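Local coordinates for hypothetical protein UNP Q5LQD5_SILPO (Silicibacter pomeroyi, PDB 2IMH) that is of unknown function, a member of the DUF1028 family whose biochemical role is not established, at residues T4-L8 / V127-M131; I7-D11 / F142-L146; N103-K107 / G119-N125; L163-M168 / L180-P186. All blocks are in the same frame, centred on the assembly; numbering follows the deposited sequence.

Contact 1. Residues T4-L8 / V127-M131; sequences TFSIL and VLGAM
Met131, a selenomethionine, reaches from helix 126-137 down to strand 4-11 and sets its methyl between Phe5 and Ile7. With CG anti to the backbone N (chi1 -172°) and chi2 also extended, the chain runs straight off the helix before it bends at the selenium. The methyl CE then lies 3.6 Å from Phe5 CD1, 3.8 Å from Ile7 CB and 3.8 Å from the backbone carbon Ser6 C, so one atom touches three consecutive strand residues.

The Met-aromatic contact is oblique: Met131 SE stands 5.4 Å from the centroid of the Phe5 ring, 54° off its normal. Two aliphatic contacts join it. Val127 CG1 meets the ring at Phe5 CD2, 4.0 Å away, the two side chains crossing at about a right angle, while Leu128 CD2 approaches the base of the side chain, 4.3 Å from Phe5 CB. Phe5 also packs on Leu150 of helix 142-155.

On the far side of the strand Ser6 OG bonds to Gln45 OE1. Phe5 and Ile7 thus face the helix while Ser6 points from it, the alternation of a strand whose one face is covered by a helix: an apolar alpha/beta layer interface.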
loop_
_atom_site.group_PDB
_atom_site.type_symbol
_atom_site.label_atom_id
_atom_site.label_comp_id
_atom_site.label_asym_id
_atom_site.label_seq_id
_atom_site.Cartn_x
_atom_site.Cartn_y
_atom_site.Cartn_z
ATOM N N THR A 4 9.726 9.021 3.873
ATOM C CA THR A 4 8.747 8.197 3.142
ATOM C C THR A 4 9.034 6.724 3.311
ATOM O O THR A 4 10.165 6.282 3.096
ATOM C CB THR A 4 8.809 8.467 1.618
ATOM O OG1 THR A 4 8.563 9.854 1.360
ATOM C CG2 THR A 4 7.779 7.604 0.856
ATOM N N PHE A 5 8.018 5.944 3.678
ATOM C CA PHE A 5 8.165 4.488 3.631
ATOM C C PHE A 5 6.856 3.850 3.223
ATOM O O PHE A 5 5.784 4.389 3.520
ATOM C CB PHE A 5 8.715 3.877 4.937
ATOM C CG PHE A 5 8.087 4.415 6.192
ATOM C CD1 PHE A 5 6.808 4.000 6.601
ATOM C CD2 PHE A 5 8.794 5.306 7.003
ATOM C CE1 PHE A 5 6.253 4.476 7.793
ATOM C CE2 PHE A 5 8.249 5.799 8.176
ATOM C CZ PHE A 5 6.964 5.381 8.578
ATOM N N SER A 6 6.953 2.751 2.485
ATOM C CA SER A 6 5.759 2.022 2.021
ATOM C C SER A 6 5.997 0.520 2.009
ATOM O O SER A 6 7.132 0.049 1.890
ATOM C CB SER A 6 5.328 2.496 0.636
ATOM O OG SER A 6 6.292 2.191 -0.359
ATOM N N ILE A 7 4.919 -0.234 2.151
ATOM C CA ILE A 7 5.029 -1.680 2.128
ATOM C C ILE A 7 3.917 -2.200 1.239
ATOM O O ILE A 7 2.808 -1.690 1.309
ATOM C CB ILE A 7 4.936 -2.300 3.541
ATOM C CG1 ILE A 7 5.172 -3.811 3.480
ATOM C CG2 ILE A 7 3.632 -1.906 4.271
ATOM C CD1 ILE A 7 5.638 -4.385 4.780
ATOM N N LEU A 8 4.260 -3.136 0.358
ATOM C CA LEU A 8 3.275 -3.877 -0.456
ATOM C C LEU A 8 3.310 -5.325 -0.011
ATOM O O LEU A 8 4.382 -5.868 0.254
ATOM C CB LEU A 8 3.600 -3.797 -1.944
ATOM C CG LEU A 8 3.841 -2.398 -2.527
ATOM C CD1 LEU A 8 4.306 -2.470 -3.992
ATOM C CD2 LEU A 8 2.594 -1.539 -2.362
ATOM N N VAL A 127 15.082 1.238 9.430
ATOM C CA VAL A 127 13.679 1.615 9.244
ATOM C C VAL A 127 12.967 0.557 8.393
ATOM O O VAL A 127 11.914 0.046 8.790
ATOM C CB VAL A 127 13.524 3.056 8.659
ATOM C CG1 VAL A 127 12.074 3.336 8.288
ATOM C CG2 VAL A 127 14.001 4.093 9.676
ATOM N N LEU A 128 13.567 0.195 7.258
ATOM C CA LEU A 128 12.951 -0.810 6.377
ATOM C C LEU A 128 13.068 -2.219 6.945
ATOM O O LEU A 128 12.157 -3.036 6.794
ATOM C CB LEU A 128 13.520 -0.727 4.958
ATOM C CG LEU A 128 13.290 0.628 4.275
ATOM C CD1 LEU A 128 13.960 0.639 2.923
ATOM C CD2 LEU A 128 11.794 0.990 4.140
ATOM N N GLY A 129 14.203 -2.512 7.578
ATOM C CA GLY A 129 14.376 -3.776 8.289
ATOM C C GLY A 129 13.312 -3.954 9.365
ATOM O O GLY A 129 12.697 -5.023 9.456
ATOM N N ALA A 130 13.087 -2.910 10.170
ATOM C CA ALA A 130 12.107 -2.982 11.268
ATOM C C ALA A 130 10.699 -3.131 10.704
ATOM O O ALA A 130 9.888 -3.908 11.225
ATOM C CB ALA A 130 12.183 -1.747 12.172
HETATM N N MSE A 131 10.420 -2.392 9.633
HETATM C CA MSE A 131 9.135 -2.494 8.939
HETATM C C MSE A 131 8.859 -3.935 8.496
HETATM O O MSE A 131 7.783 -4.485 8.729
HETATM C CB MSE A 131 9.167 -1.582 7.710
HETATM C CG MSE A 131 7.842 -1.462 7.018
HETATM SE SE MSE A 131 7.993 -0.187 5.573
HETATM C CE MSE A 131 6.193 0.561 5.767
#

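Contact 2. Residues I7-D11 / F142-L146; sequences ILAHD and FERRL
Asp11 CB sits over one face of the Phe142 ring, 3.7 Å from its centroid and 15° off the normal, a CH-pi contact. The Asp11 carboxylate lies almost parallel to the ring, their planes 13° apart. Two residues earlier on the strand, Ala9 O approaches the ring edge, 3.4 Å from Phe142 CZ, and Ala9 CB lies 3.8 Å from Phe142 CE1. Phe142 CG is anti to its backbone N (chi1 -178°), which carries the ring from the first turn of the helix to the strand.

Arg145, on the same helix, adds a polar contact. In the conformer given, one of two, its NH1 makes a long salt bridge with Asp11 OD1, a weak hydrogen bond at 3.4 Å, and a water accepts a further weak bond from NH1 while donating to His10 O at 2.7 Å. The guanidinium of this conformer also lays a face against Phe142 CD1. At the other end Leu146 CD2 meets Ile7 CG2 at 3.9 Å, and Leu146 CD1 approaches the ring face opposite Asp11.

Further out, Thr14 OG1 bonds to Asp11 OD2, giving the carboxylate a second partner, and Phe135 of helix 126-137 packs on Ala9, Arg145 and Leu146. Segment 142-146 runs nearly antiparallel to segment 7-11, an alpha-helix layered on a beta-sheet with the salt bridge at one end of an apolar interface.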
loop_
_atom_site.group_PDB
_atom_site.type_symbol
_atom_site.label_atom_id
_atom_site.label_comp_id
_atom_site.label_asym_id
_atom_site.label_seq_id
_atom_site.Cartn_x
_atom_site.Cartn_y
_atom_site.Cartn_z
ATOM N N ILE A 7 4.919 -0.234 2.151
ATOM C CA ILE A 7 5.029 -1.680 2.128
ATOM C C ILE A 7 3.917 -2.200 1.239
ATOM O O ILE A 7 2.808 -1.690 1.309
ATOM C CB ILE A 7 4.936 -2.300 3.541
ATOM C CG1 ILE A 7 5.172 -3.811 3.480
ATOM C CG2 ILE A 7 3.632 -1.906 4.271
ATOM C CD1 ILE A 7 5.638 -4.385 4.780
ATOM N N LEU A 8 4.260 -3.136 0.358
ATOM C CA LEU A 8 3.275 -3.877 -0.456
ATOM C C LEU A 8 3.310 -5.325 -0.011
ATOM O O LEU A 8 4.382 -5.868 0.254
ATOM C CB LEU A 8 3.600 -3.797 -1.944
ATOM C CG LEU A 8 3.841 -2.398 -2.527
ATOM C CD1 LEU A 8 4.306 -2.470 -3.992
ATOM C CD2 LEU A 8 2.594 -1.539 -2.362
ATOM N N ALA A 9 2.148 -5.972 0.036
ATOM C CA ALA A 9 2.130 -7.373 0.444
ATOM C C ALA A 9 0.955 -8.123 -0.145
ATOM O O ALA A 9 -0.060 -7.526 -0.484
ATOM C CB ALA A 9 2.090 -7.486 1.976
ATOM N N HIS A 10 1.132 -9.441 -0.240
ATOM C CA HIS A 10 0.107 -10.400 -0.640
ATOM C C HIS A 10 -0.271 -11.209 0.608
ATOM O O HIS A 10 0.594 -11.527 1.439
ATOM C CB HIS A 10 0.705 -11.282 -1.767
ATOM C CG HIS A 10 -0.026 -12.564 -2.043
ATOM N ND1 HIS A 10 -1.377 -12.620 -2.316
ATOM C CD2 HIS A 10 0.441 -13.828 -2.205
ATOM C CE1 HIS A 10 -1.725 -13.874 -2.564
ATOM N NE2 HIS A 10 -0.640 -14.622 -2.508
ATOM N N ASP A 11 -1.561 -11.499 0.758
ATOM C CA ASP A 11 -2.050 -12.325 1.856
ATOM C C ASP A 11 -2.420 -13.697 1.272
ATOM O O ASP A 11 -3.516 -13.862 0.746
ATOM C CB ASP A 11 -3.281 -11.675 2.484
ATOM C CG ASP A 11 -3.819 -12.454 3.676
ATOM O OD1 ASP A 11 -3.016 -12.963 4.469
ATOM O OD2 ASP A 11 -5.056 -12.541 3.815
ATOM N N PHE A 142 -4.325 -9.551 8.170
ATOM C CA PHE A 142 -3.509 -8.894 7.133
ATOM C C PHE A 142 -3.419 -7.382 7.320
ATOM O O PHE A 142 -2.325 -6.811 7.332
ATOM C CB PHE A 142 -4.099 -9.238 5.768
ATOM C CG PHE A 142 -3.351 -8.674 4.585
ATOM C CD1 PHE A 142 -2.000 -8.930 4.399
ATOM C CD2 PHE A 142 -4.026 -7.958 3.618
ATOM C CE1 PHE A 142 -1.333 -8.444 3.275
ATOM C CE2 PHE A 142 -3.365 -7.469 2.486
ATOM C CZ PHE A 142 -2.024 -7.698 2.325
ATOM N N GLU A 143 -4.571 -6.735 7.486
ATOM C CA GLU A 143 -4.616 -5.271 7.631
ATOM C C GLU A 143 -3.836 -4.769 8.843
ATOM O O GLU A 143 -3.174 -3.737 8.773
ATOM C CB GLU A 143 -6.064 -4.807 7.728
ATOM C CG GLU A 143 -6.875 -5.084 6.468
ATOM C CD GLU A 143 -7.438 -6.503 6.364
ATOM O OE1 GLU A 143 -7.195 -7.358 7.251
ATOM O OE2 GLU A 143 -8.142 -6.764 5.366
ATOM N N ARG A 144 -3.928 -5.499 9.952
ATOM C CA ARG A 144 -3.219 -5.128 11.169
ATOM C C ARG A 144 -1.724 -5.367 11.046
ATOM O O ARG A 144 -0.942 -4.708 11.729
ATOM C CB ARG A 144 -3.790 -5.863 12.397
ATOM C CG ARG A 144 -5.215 -5.441 12.757
ATOM C CD ARG A 144 -5.756 -6.286 13.935
ATOM N NE ARG A 144 -5.103 -5.910 15.196
ATOM C CZ ARG A 144 -5.146 -6.608 16.335
ATOM N NH1 ARG A 144 -5.827 -7.755 16.418
ATOM N NH2 ARG A 144 -4.501 -6.149 17.410
ATOM N N ARG A 145 -1.335 -6.308 10.181
ATOM C CA ARG A 145 0.084 -6.553 9.892
ATOM C C ARG A 145 0.669 -5.347 9.168
ATOM O O ARG A 145 1.782 -4.910 9.468
ATOM C CB ARG A 145 0.257 -7.822 9.048
ATOM C CG ARG A 145 0.448 -9.085 9.877
ATOM C CD ARG A 145 -0.301 -10.282 9.324
ATOM N NE ARG A 145 0.102 -10.698 7.978
ATOM C CZ ARG A 145 -0.655 -11.450 7.184
ATOM N NH1 ARG A 145 -0.232 -11.788 5.979
ATOM N NH2 ARG A 145 -1.849 -11.859 7.591
ATOM N N LEU A 146 -0.101 -4.810 8.215
ATOM C CA LEU A 146 0.304 -3.607 7.487
ATOM C C LEU A 146 0.452 -2.451 8.455
ATOM O O LEU A 146 1.453 -1.738 8.432
ATOM C CB LEU A 146 -0.695 -3.271 6.375
ATOM C CG LEU A 146 -0.763 -4.253 5.191
ATOM C CD1 LEU A 146 -1.982 -3.930 4.327
ATOM C CD2 LEU A 146 0.537 -4.247 4.356
HETATM O O HOH W 1 1.576 -11.960 3.933
#

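Contact 3. Residues N103-K107 / G119-N125; sequences NQDIK and GNMLGDN
Ile106 faces both Met121 and Leu122 in a G1 beta bulge, where the loop before strand 108-112 lies against the end of strand 115-120. The bulge is built on backbone bonds: Ile106 N donates to Leu122 O at 2.9 Å and Leu122 N returns the bond to Ile106 O at the same length. Met121 has the left-handed backbone (phi 53°, psi 38°) of the first bulge position, and its N donates instead to Gln104 O, from above the carbonyl plane. A cis peptide bond precedes Ile106.

Followed outward, Ile106 CB lies 3.4 Å from Leu122 O. CG1 stands beside the backbone N and passes the same oxygen at a greater distance. CG2, anti to that N, is turned instead toward Asn125, just before helix 126-137, whose OD1 it meets at 3.4 Å. The tip, CD1, rests on the backbone of the turn, 3.6 Å from Gly123 O and close to Asp124 CA. In one of its two conformers, selenomethionine Met121 folds along the loop, its SE near Gln104 CB.

The remaining contacts are polar. Lys107 NZ turns back within its own segment to form a salt bridge with Asp105 OD1 and a hydrogen bond with Asn103 O, so the loop is also tied to itself. Asn120 ND2 is held by Gln85 OE1, while Asn120 OD1 accepts at 2.8 Å from a water that in turn accepts from Gln104 N.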
loop_
_atom_site.group_PDB
_atom_site.type_symbol
_atom_site.label_atom_id
_atom_site.label_comp_id
_atom_site.label_asym_id
_atom_site.label_seq_id
_atom_site.Cartn_x
_atom_site.Cartn_y
_atom_site.Cartn_z
ATOM N N ASN A 103 17.147 10.533 -5.085
ATOM C CA ASN A 103 16.312 10.536 -3.884
ATOM C C ASN A 103 17.190 10.803 -2.664
ATOM O O ASN A 103 18.388 10.494 -2.678
ATOM C CB ASN A 103 15.609 9.192 -3.709
ATOM C CG ASN A 103 14.650 8.891 -4.832
ATOM O OD1 ASN A 103 13.620 9.556 -4.982
ATOM N ND2 ASN A 103 14.989 7.900 -5.644
ATOM N N GLN A 104 16.606 11.335 -1.599
ATOM C CA GLN A 104 17.388 11.638 -0.401
ATOM C C GLN A 104 17.744 10.394 0.407
ATOM O O GLN A 104 16.927 9.486 0.557
ATOM C CB GLN A 104 16.642 12.639 0.479
ATOM C CG GLN A 104 16.410 13.997 -0.191
ATOM C CD GLN A 104 17.668 14.865 -0.239
ATOM O OE1 GLN A 104 18.582 14.722 0.593
ATOM N NE2 GLN A 104 17.721 15.772 -1.221
ATOM N N ASP A 105 18.971 10.354 0.932
ATOM C CA ASP A 105 19.362 9.281 1.838
ATOM C C ASP A 105 18.642 9.417 3.180
ATOM O O ASP A 105 18.251 10.507 3.541
ATOM C CB ASP A 105 20.875 9.295 2.070
ATOM C CG ASP A 105 21.651 8.967 0.816
ATOM O OD1 ASP A 105 21.276 8.003 0.112
ATOM O OD2 ASP A 105 22.636 9.683 0.527
ATOM N N ILE A 106 18.454 8.328 3.920
ATOM C CA ILE A 106 18.777 6.977 3.495
ATOM C C ILE A 106 17.610 6.398 2.653
ATOM O O ILE A 106 16.452 6.750 2.882
ATOM C CB ILE A 106 19.146 6.115 4.743
ATOM C CG1 ILE A 106 20.521 6.569 5.280
ATOM C CG2 ILE A 106 19.115 4.616 4.428
ATOM C CD1 ILE A 106 20.757 6.312 6.753
ATOM N N LYS A 107 17.949 5.569 1.654
ATOM C CA LYS A 107 16.995 4.924 0.700
ATOM C C LYS A 107 17.501 3.455 0.575
ATOM O O LYS A 107 18.696 3.261 0.584
ATOM C CB LYS A 107 16.973 5.695 -0.628
ATOM C CG LYS A 107 18.367 5.981 -1.256
ATOM C CD LYS A 107 18.252 6.943 -2.416
ATOM C CE LYS A 107 19.597 7.241 -3.079
ATOM N NZ LYS A 107 20.284 8.413 -2.444
ATOM N N GLY A 119 11.658 2.896 0.764
ATOM C CA GLY A 119 11.530 4.216 1.349
ATOM C C GLY A 119 12.694 5.101 0.993
ATOM O O GLY A 119 13.669 4.641 0.392
ATOM N N ASN A 120 12.582 6.372 1.367
ATOM C CA ASN A 120 13.662 7.325 1.149
ATOM C C ASN A 120 13.592 8.428 2.202
ATOM O O ASN A 120 12.598 8.548 2.934
ATOM C CB ASN A 120 13.649 7.898 -0.278
ATOM C CG ASN A 120 12.363 8.668 -0.597
ATOM O OD1 ASN A 120 12.296 9.884 -0.405
ATOM N ND2 ASN A 120 11.342 7.959 -1.090
HETATM N N MSE A 121 14.660 9.220 2.286
HETATM C CA MSE A 121 14.798 10.195 3.366
HETATM C C MSE A 121 14.624 9.534 4.749
HETATM O O MSE A 121 14.028 10.117 5.661
HETATM C CB MSE A 121 13.811 11.356 3.153
HETATM C CG MSE A 121 13.978 12.543 4.094
HETATM SE SE MSE A 121 15.763 13.316 4.042
HETATM C CE MSE A 121 16.527 12.492 5.638
ATOM N N LEU A 122 15.146 8.318 4.894
ATOM C CA LEU A 122 15.055 7.562 6.125
ATOM C C LEU A 122 16.214 7.929 7.051
ATOM O O LEU A 122 17.287 8.351 6.591
ATOM C CB LEU A 122 15.116 6.068 5.813
ATOM C CG LEU A 122 14.121 5.515 4.780
ATOM C CD1 LEU A 122 14.467 4.079 4.435
ATOM C CD2 LEU A 122 12.680 5.608 5.302
ATOM N N GLY A 123 16.006 7.740 8.350
ATOM C CA GLY A 123 17.067 8.022 9.327
ATOM C C GLY A 123 18.108 6.921 9.446
ATOM O O GLY A 123 19.235 7.172 9.878
ATOM N N ASP A 124 17.735 5.704 9.065
ATOM C CA ASP A 124 18.585 4.518 9.221
ATOM C C ASP A 124 18.142 3.408 8.302
ATOM O O ASP A 124 16.961 3.331 7.960
ATOM C CB ASP A 124 18.492 3.990 10.661
ATOM C CG ASP A 124 19.635 4.459 11.527
ATOM O OD1 ASP A 124 20.812 4.375 11.078
ATOM O OD2 ASP A 124 19.353 4.899 12.667
ATOM N N ASN A 125 19.071 2.523 7.926
ATOM C CA ASN A 125 18.698 1.285 7.233
ATOM C C ASN A 125 17.606 0.555 7.963
ATOM O O ASN A 125 16.676 0.012 7.347
ATOM C CB ASN A 125 19.883 0.333 7.124
ATOM C CG ASN A 125 20.789 0.669 5.969
ATOM O OD1 ASN A 125 20.509 1.585 5.181
ATOM N ND2 ASN A 125 21.881 -0.078 5.848
HETATM O O HOH W 2 13.795 11.831 -1.672
#

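Contact 4. Residues L163-M168 / L180-P186; sequences LLSAAM and LRIDYHP
Leu180 opens its segment paired with Met168: its N donates to Met168 O, and its O accepts from Met168 N. Its side chain packs against Leu193 and Ala200 of helix 189-200. Arg181 faces Ala167 in a non-hydrogen-bonded pair, with CG 3.8 Å from Ala167 CB; the Arg181 chain bends at chi3, and its guanidinium grips Asp183 side-on, NE to OD1 at 2.9 Å and NH2 to OD2 at 2.8 Å. Ile182 closes the ladder with two bonds to Ala166.

Asp183 leaves the strand, and a water lies within bonding distance of both Asp183 OD1 and Ala166 O. Tyr184 CA makes a 3.1 Å CA-H...O contact with Leu164 O, and its ring atom CE1 lies 4.0 Å from Leu164 CD2. His185 N also donates to Leu164 O, at 2.8 Å, carrying the pairing past the strand end, where Leu164 and Ser165 form a classic bulge opposite Thr23. Last, a water lies between Pro186 O and Leu163 O.

The Arg181-Asp183 salt bridge joins two residues of the same segment, so cohesion between the two segments rests on main-chain hydrogen bonds and apolar contacts.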
loop_
_atom_site.group_PDB
_atom_site.type_symbol
_atom_site.label_atom_id
_atom_site.label_comp_id
_atom_site.label_asym_id
_atom_site.label_seq_id
_atom_site.Cartn_x
_atom_site.Cartn_y
_atom_site.Cartn_z
ATOM N N LEU A 163 5.689 12.445 10.789
ATOM C CA LEU A 163 4.848 12.086 9.665
ATOM C C LEU A 163 3.600 12.965 9.650
ATOM O O LEU A 163 3.107 13.342 10.716
ATOM C CB LEU A 163 4.434 10.616 9.783
ATOM C CG LEU A 163 5.568 9.581 9.716
ATOM C CD1 LEU A 163 5.089 8.201 10.136
ATOM C CD2 LEU A 163 6.174 9.525 8.322
ATOM N N LEU A 164 3.089 13.259 8.453
ATOM C CA LEU A 164 1.880 14.071 8.309
ATOM C C LEU A 164 0.731 13.331 7.617
ATOM O O LEU A 164 -0.430 13.758 7.728
ATOM C CB LEU A 164 2.160 15.382 7.558
ATOM C CG LEU A 164 3.051 16.419 8.245
ATOM C CD1 LEU A 164 3.180 17.637 7.320
ATOM C CD2 LEU A 164 2.475 16.788 9.634
ATOM N N SER A 165 1.036 12.241 6.907
ATOM C CA SER A 165 -0.039 11.453 6.255
ATOM C C SER A 165 0.247 9.957 6.266
ATOM O O SER A 165 1.407 9.523 6.329
ATOM C CB SER A 165 -0.303 11.956 4.835
ATOM O OG SER A 165 0.794 11.682 3.952
ATOM N N ALA A 166 -0.812 9.165 6.213
ATOM C CA ALA A 166 -0.692 7.712 6.191
ATOM C C ALA A 166 -1.869 7.168 5.404
ATOM O O ALA A 166 -2.920 7.818 5.313
ATOM C CB ALA A 166 -0.706 7.140 7.621
ATOM N N ALA A 167 -1.691 5.985 4.813
ATOM C CA ALA A 167 -2.768 5.347 4.072
ATOM C C ALA A 167 -2.605 3.841 3.994
ATOM O O ALA A 167 -1.499 3.302 4.170
ATOM C CB ALA A 167 -2.851 5.911 2.673
HETATM N N MSE A 168 -3.717 3.189 3.666
HETATM C CA MSE A 168 -3.731 1.757 3.408
HETATM C C MSE A 168 -4.664 1.499 2.243
HETATM O O MSE A 168 -5.632 2.241 2.031
HETATM C CB MSE A 168 -4.217 0.974 4.634
HETATM C CG MSE A 168 -3.981 -0.534 4.553
HETATM SE SE MSE A 168 -4.106 -1.410 6.304
HETATM C CE MSE A 168 -2.612 -0.468 7.112
ATOM N N LEU A 180 -8.182 3.616 2.750
ATOM C CA LEU A 180 -8.245 4.399 3.985
ATOM C C LEU A 180 -7.124 5.412 3.955
ATOM O O LEU A 180 -5.936 5.036 3.904
ATOM C CB LEU A 180 -8.086 3.496 5.214
ATOM C CG LEU A 180 -9.096 2.340 5.279
ATOM C CD1 LEU A 180 -8.805 1.407 6.456
ATOM C CD2 LEU A 180 -10.536 2.838 5.275
ATOM N N ARG A 181 -7.502 6.687 3.981
ATOM C CA ARG A 181 -6.526 7.766 3.857
ATOM C C ARG A 181 -6.634 8.783 4.968
ATOM O O ARG A 181 -7.727 9.275 5.273
ATOM C CB ARG A 181 -6.650 8.445 2.491
ATOM C CG ARG A 181 -5.981 7.612 1.390
ATOM C CD ARG A 181 -6.235 8.144 0.017
ATOM N NE ARG A 181 -5.941 9.568 -0.128
ATOM C CZ ARG A 181 -6.075 10.208 -1.287
ATOM N NH1 ARG A 181 -6.457 9.529 -2.367
ATOM N NH2 ARG A 181 -5.825 11.504 -1.374
ATOM N N ILE A 182 -5.494 9.048 5.597
ATOM C CA ILE A 182 -5.305 10.229 6.432
ATOM C C ILE A 182 -4.379 11.140 5.643
ATOM O O ILE A 182 -3.172 10.898 5.573
ATOM C CB ILE A 182 -4.658 9.866 7.800
ATOM C CG1 ILE A 182 -5.460 8.762 8.531
ATOM C CG2 ILE A 182 -4.502 11.115 8.675
ATOM C CD1 ILE A 182 -6.899 9.133 8.877
ATOM N N ASP A 183 -4.947 12.158 4.999
ATOM C CA ASP A 183 -4.155 12.973 4.061
ATOM C C ASP A 183 -3.372 14.070 4.779
ATOM O O ASP A 183 -2.407 14.625 4.228
ATOM C CB ASP A 183 -5.060 13.586 2.987
ATOM C CG ASP A 183 -5.392 12.609 1.861
ATOM O OD1 ASP A 183 -4.897 11.449 1.862
ATOM O OD2 ASP A 183 -6.184 13.012 0.976
ATOM N N TYR A 184 -3.798 14.381 5.999
ATOM C CA TYR A 184 -3.050 15.279 6.887
ATOM C C TYR A 184 -3.467 15.048 8.335
ATOM O O TYR A 184 -4.667 14.986 8.656
ATOM C CB TYR A 184 -3.268 16.754 6.513
ATOM C CG TYR A 184 -2.743 17.686 7.585
ATOM C CD1 TYR A 184 -1.378 17.979 7.674
ATOM C CD2 TYR A 184 -3.609 18.241 8.540
ATOM C CE1 TYR A 184 -0.889 18.820 8.669
ATOM C CE2 TYR A 184 -3.126 19.084 9.550
ATOM C CZ TYR A 184 -1.766 19.361 9.605
ATOM O OH TYR A 184 -1.268 20.197 10.593
ATOM N N HIS A 185 -2.479 14.903 9.209
ATOM C CA HIS A 185 -2.720 14.942 10.653
ATOM C C HIS A 185 -1.491 15.598 11.258
ATOM O O HIS A 185 -0.379 15.253 10.863
ATOM C CB HIS A 185 -2.918 13.531 11.231
ATOM C CG HIS A 185 -3.395 13.522 12.653
ATOM N ND1 HIS A 185 -2.546 13.675 13.730
ATOM C CD2 HIS A 185 -4.640 13.368 13.172
ATOM C CE1 HIS A 185 -3.248 13.615 14.851
ATOM N NE2 HIS A 185 -4.523 13.437 14.539
ATOM N N PRO A 186 -1.685 16.558 12.190
ATOM C CA PRO A 186 -0.573 17.369 12.707
ATOM C C PRO A 186 0.502 16.595 13.477
ATOM O O PRO A 186 1.673 17.024 13.500
ATOM C CB PRO A 186 -1.272 18.403 13.613
ATOM C CG PRO A 186 -2.564 17.783 13.987
ATOM C CD PRO A 186 -2.973 16.948 12.791
HETATM O O HOH W 3 3.729 15.307 12.409
HETATM O O HOH W 4 -3.075 9.576 2.684
#

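All four contacts reach the same six-stranded antiparallel sheet. Contacts 1 and 2 share strand 4-11, with Ile7 common to both, and place the consecutive helices 126-137 and 142-155 against it; their centres are 12 Å apart. Contact 3, nested within the chain loop closed by contact 1, adjoins it: Thr4 O lies 3.0 Å from Asn120 N, a probable hydrogen bond, and Leu128 CG packs 3.6 Å from Leu122 CD1. Contact 4 meets contact 1 where Phe5 CZ touches Leu163 CD1 (3.7 Å) and contact 2 where Leu146 CB touches Met168 CE (3.5 Å). Contacts 3 and 4 do not touch, their centres about 19 Å apart.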